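Local coordinates for mandelate racemase/muconate lactonizing enzyme family protein (Azoarcus sp., PDB 2QDE) that is a barium-bound member of the mandelate racemase/muconate lactonizing enzyme family, within the enolase superfamily, whose specific function is not established, at residues V34-L38 / L369-V374. Sequence-based numbering, arbitrary orientation.
Sequences VLLKL and LNEDLV
Lys37 and Glu371 meet from opposite directions in a salt bridge, with Lys37 NZ 3.0 Å from Glu371 OE1. The ammonium comes to the syn side of that oxygen, 23° out of the carboxylate plane. Glu371 OE2 is farther from Lys37 NZ, at 3.8 Å, so one oxygen carries the bond. The lysine chain is fully extended beyond CG and reaches from the strand to the start of the helix. The glutamate chain is bent instead, at chi2 (-61°), which brings the carboxylate to the lysine although its CB does not point at the strand. The aliphatic part of Lys37 also packs on Leu369, where CE lies 4.2 Å from Leu369 CD1.

Next to the charged pair, the rest of the contact is apolar. Leu35 and Val374 reach tip to tip. Leu35 CD1 sits almost evenly before both valine methyls, 4.0 Å from Val374 CG2 and 4.1 Å from Val374 CG1. Leu369 CD1 touches the same leucine methyl more loosely. Ile345 packs on both Leu35 and Leu369.

Strand 31-40 belongs to the antiparallel sheet of the enolase-type N-terminal domain. Helix 371-377 and the residues leading into it pack against one face of the sheet, through Leu35 and Lys37. On the other face, Leu36 and Leu38 pack on helix 101-119. A late part of the chain thus returns to the N-terminal sheet, and strand 385-387 joins that sheet beside strand 5-15.

Asn370 is the N-cap of helix 371-377. Its OD1 accepts from Leu373 N at 3.1 Å, the donor lying well above the carbonyl plane. Asp372, in the first turn of the helix, forms a salt bridge with Arg376.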
ATOM      1  N   VAL A  34      43.056 -15.101  -0.969  1.00 19.14           N
ATOM      2  CA  VAL A  34      43.250 -16.407  -1.554  1.00 19.21           C
ATOM      3  C   VAL A  34      43.356 -16.332  -3.071  1.00 19.44           C
ATOM      4  O   VAL A  34      42.731 -15.480  -3.698  1.00 17.98           O
ATOM      5  CB  VAL A  34      42.069 -17.326  -1.141  1.00 21.89           C
ATOM      6  CG1 VAL A  34      41.584 -18.142  -2.312  1.00 22.92           C
ATOM      7  CG2 VAL A  34      42.495 -18.228   0.001  1.00 20.84           C
ATOM      8  N   LEU A  35      44.170 -17.213  -3.648  1.00 18.36           N
ATOM      9  CA  LEU A  35      44.318 -17.297  -5.094  1.00 17.88           C
ATOM     10  C   LEU A  35      43.766 -18.656  -5.490  1.00 19.17           C
ATOM     11  O   LEU A  35      43.930 -19.638  -4.761  1.00 20.45           O
ATOM     12  CB  LEU A  35      45.782 -17.203  -5.530  1.00 17.92           C
ATOM     13  CG  LEU A  35      46.577 -15.918  -5.292  1.00 19.23           C
ATOM     14  CD1 LEU A  35      47.885 -16.019  -6.070  1.00 19.51           C
ATOM     15  CD2 LEU A  35      45.792 -14.687  -5.746  1.00 19.12           C
ATOM     16  N   LEU A  36      43.111 -18.712  -6.642  1.00 18.12           N
ATOM     17  CA  LEU A  36      42.525 -19.950  -7.129  1.00 17.97           C
ATOM     18  C   LEU A  36      43.090 -20.336  -8.485  1.00 18.67           C
ATOM     19  O   LEU A  36      43.314 -19.486  -9.348  1.00 18.97           O
ATOM     20  CB  LEU A  36      41.007 -19.796  -7.257  1.00 18.30           C
ATOM     21  CG  LEU A  36      40.228 -20.929  -7.943  1.00 18.90           C
ATOM     22  CD1 LEU A  36      40.315 -22.206  -7.113  1.00 18.47           C
ATOM     23  CD2 LEU A  36      38.777 -20.511  -8.121  1.00 18.70           C
ATOM     24  N   LYS A  37      43.318 -21.627  -8.667  1.00 18.39           N
ATOM     25  CA  LYS A  37      43.798 -22.134  -9.939  1.00 18.68           C
ATOM     26  C   LYS A  37      42.942 -23.320 -10.331  1.00 19.17           C
ATOM     27  O   LYS A  37      42.838 -24.292  -9.580  1.00 20.33           O
ATOM     28  CB  LYS A  37      45.265 -22.570  -9.860  1.00 20.13           C
ATOM     29  CG  LYS A  37      46.254 -21.424  -9.829  1.00 19.70           C
ATOM     30  CD  LYS A  37      47.690 -21.939  -9.849  1.00 22.41           C
ATOM     31  CE  LYS A  37      48.697 -20.796  -9.721  1.00 22.25           C
ATOM     32  NZ  LYS A  37      50.107 -21.305  -9.650  1.00 24.76           N
ATOM     33  N   LEU A  38      42.313 -23.224 -11.498  1.00 17.90           N
ATOM     34  CA  LEU A  38      41.492 -24.304 -12.019  1.00 18.06           C
ATOM     35  C   LEU A  38      42.266 -24.906 -13.187  1.00 18.92           C
ATOM     36  O   LEU A  38      42.294 -24.345 -14.286  1.00 18.85           O
ATOM     37  CB  LEU A  38      40.138 -23.780 -12.500  1.00 16.61           C
ATOM     38  CG  LEU A  38      39.226 -23.111 -11.465  1.00 17.51           C
ATOM     39  CD1 LEU A  38      37.874 -22.822 -12.114  1.00 19.23           C
ATOM     40  CD2 LEU A  38      39.049 -24.013 -10.248  1.00 16.77           C
ATOM     41  N   LEU A 369      50.969 -14.432 -13.776  1.00 23.82           N
ATOM     42  CA  LEU A 369      51.412 -14.458 -12.388  1.00 24.17           C
ATOM     43  C   LEU A 369      52.918 -14.577 -12.186  1.00 24.53           C
ATOM     44  O   LEU A 369      53.608 -15.307 -12.901  1.00 24.40           O
ATOM     45  CB  LEU A 369      50.740 -15.607 -11.625  1.00 24.23           C
ATOM     46  CG  LEU A 369      49.303 -15.445 -11.125  1.00 25.56           C
ATOM     47  CD1 LEU A 369      48.911 -16.680 -10.332  1.00 25.34           C
ATOM     48  CD2 LEU A 369      49.186 -14.207 -10.247  1.00 25.07           C
ATOM     49  N   ASN A 370      53.420 -13.840 -11.206  1.00 22.96           N
ATOM     50  CA  ASN A 370      54.824 -13.916 -10.853  1.00 23.44           C
ATOM     51  C   ASN A 370      54.799 -15.083  -9.865  1.00 23.32           C
ATOM     52  O   ASN A 370      54.557 -14.886  -8.677  1.00 21.61           O
ATOM     53  CB  ASN A 370      55.263 -12.627 -10.155  1.00 23.91           C
ATOM     54  CG  ASN A 370      56.712 -12.669  -9.713  1.00 24.59           C
ATOM     55  OD1 ASN A 370      57.251 -13.738  -9.421  1.00 24.62           O
ATOM     56  ND2 ASN A 370      57.345 -11.505  -9.640  1.00 24.03           N
ATOM     57  N   GLU A 371      55.020 -16.293 -10.369  1.00 22.96           N
ATOM     58  CA  GLU A 371      54.971 -17.501  -9.543  1.00 24.64           C
ATOM     59  C   GLU A 371      55.846 -17.513  -8.288  1.00 25.31           C
ATOM     60  O   GLU A 371      55.386 -17.912  -7.213  1.00 22.99           O
ATOM     61  CB  GLU A 371      55.302 -18.737 -10.386  1.00 25.47           C
ATOM     62  CG  GLU A 371      54.347 -19.008 -11.545  1.00 27.33           C
ATOM     63  CD  GLU A 371      52.911 -19.249 -11.106  1.00 30.35           C
ATOM     64  OE1 GLU A 371      52.689 -19.726  -9.967  1.00 31.15           O
ATOM     65  OE2 GLU A 371      51.995 -18.979 -11.920  1.00 31.15           O
ATOM     66  N   ASP A 372      57.104 -17.099  -8.406  1.00 26.26           N
ATOM     67  CA  ASP A 372      57.953 -17.112  -7.230  1.00 28.15           C
ATOM     68  C   ASP A 372      57.507 -16.098  -6.176  1.00 26.45           C
ATOM     69  O   ASP A 372      57.621 -16.360  -4.978  1.00 25.57           O
ATOM     70  CB  ASP A 372      59.435 -16.935  -7.617  1.00 33.49           C
ATOM     71  CG  ASP A 372      59.647 -15.940  -8.728  1.00 38.98           C
ATOM     72  OD1 ASP A 372      59.576 -14.724  -8.441  1.00 42.29           O
ATOM     73  OD2 ASP A 372      59.897 -16.369  -9.891  1.00 41.90           O
ATOM     74  N   LEU A 373      56.972 -14.958  -6.607  1.00 24.30           N
ATOM     75  CA  LEU A 373      56.491 -13.960  -5.653  1.00 22.78           C
ATOM     76  C   LEU A 373      55.287 -14.549  -4.925  1.00 21.48           C
ATOM     77  O   LEU A 373      55.105 -14.342  -3.723  1.00 21.07           O
ATOM     78  CB  LEU A 373      56.084 -12.666  -6.370  1.00 21.93           C
ATOM     79  CG  LEU A 373      55.416 -11.580  -5.520  1.00 21.28           C
ATOM     80  CD1 LEU A 373      56.308 -11.189  -4.355  1.00 19.87           C
ATOM     81  CD2 LEU A 373      55.121 -10.366  -6.395  1.00 21.92           C
ATOM     82  N   VAL A 374      54.468 -15.294  -5.658  1.00 20.99           N
ATOM     83  CA  VAL A 374      53.300 -15.919  -5.058  1.00 20.57           C
ATOM     84  C   VAL A 374      53.765 -16.829  -3.924  1.00 22.20           C
ATOM     85  O   VAL A 374      53.223 -16.790  -2.818  1.00 21.73           O
ATOM     86  CB  VAL A 374      52.518 -16.745  -6.085  1.00 21.15           C
ATOM     87  CG1 VAL A 374      51.551 -17.682  -5.378  1.00 20.38           C
ATOM     88  CG2 VAL A 374      51.753 -15.811  -7.013  1.00 21.99           C
TER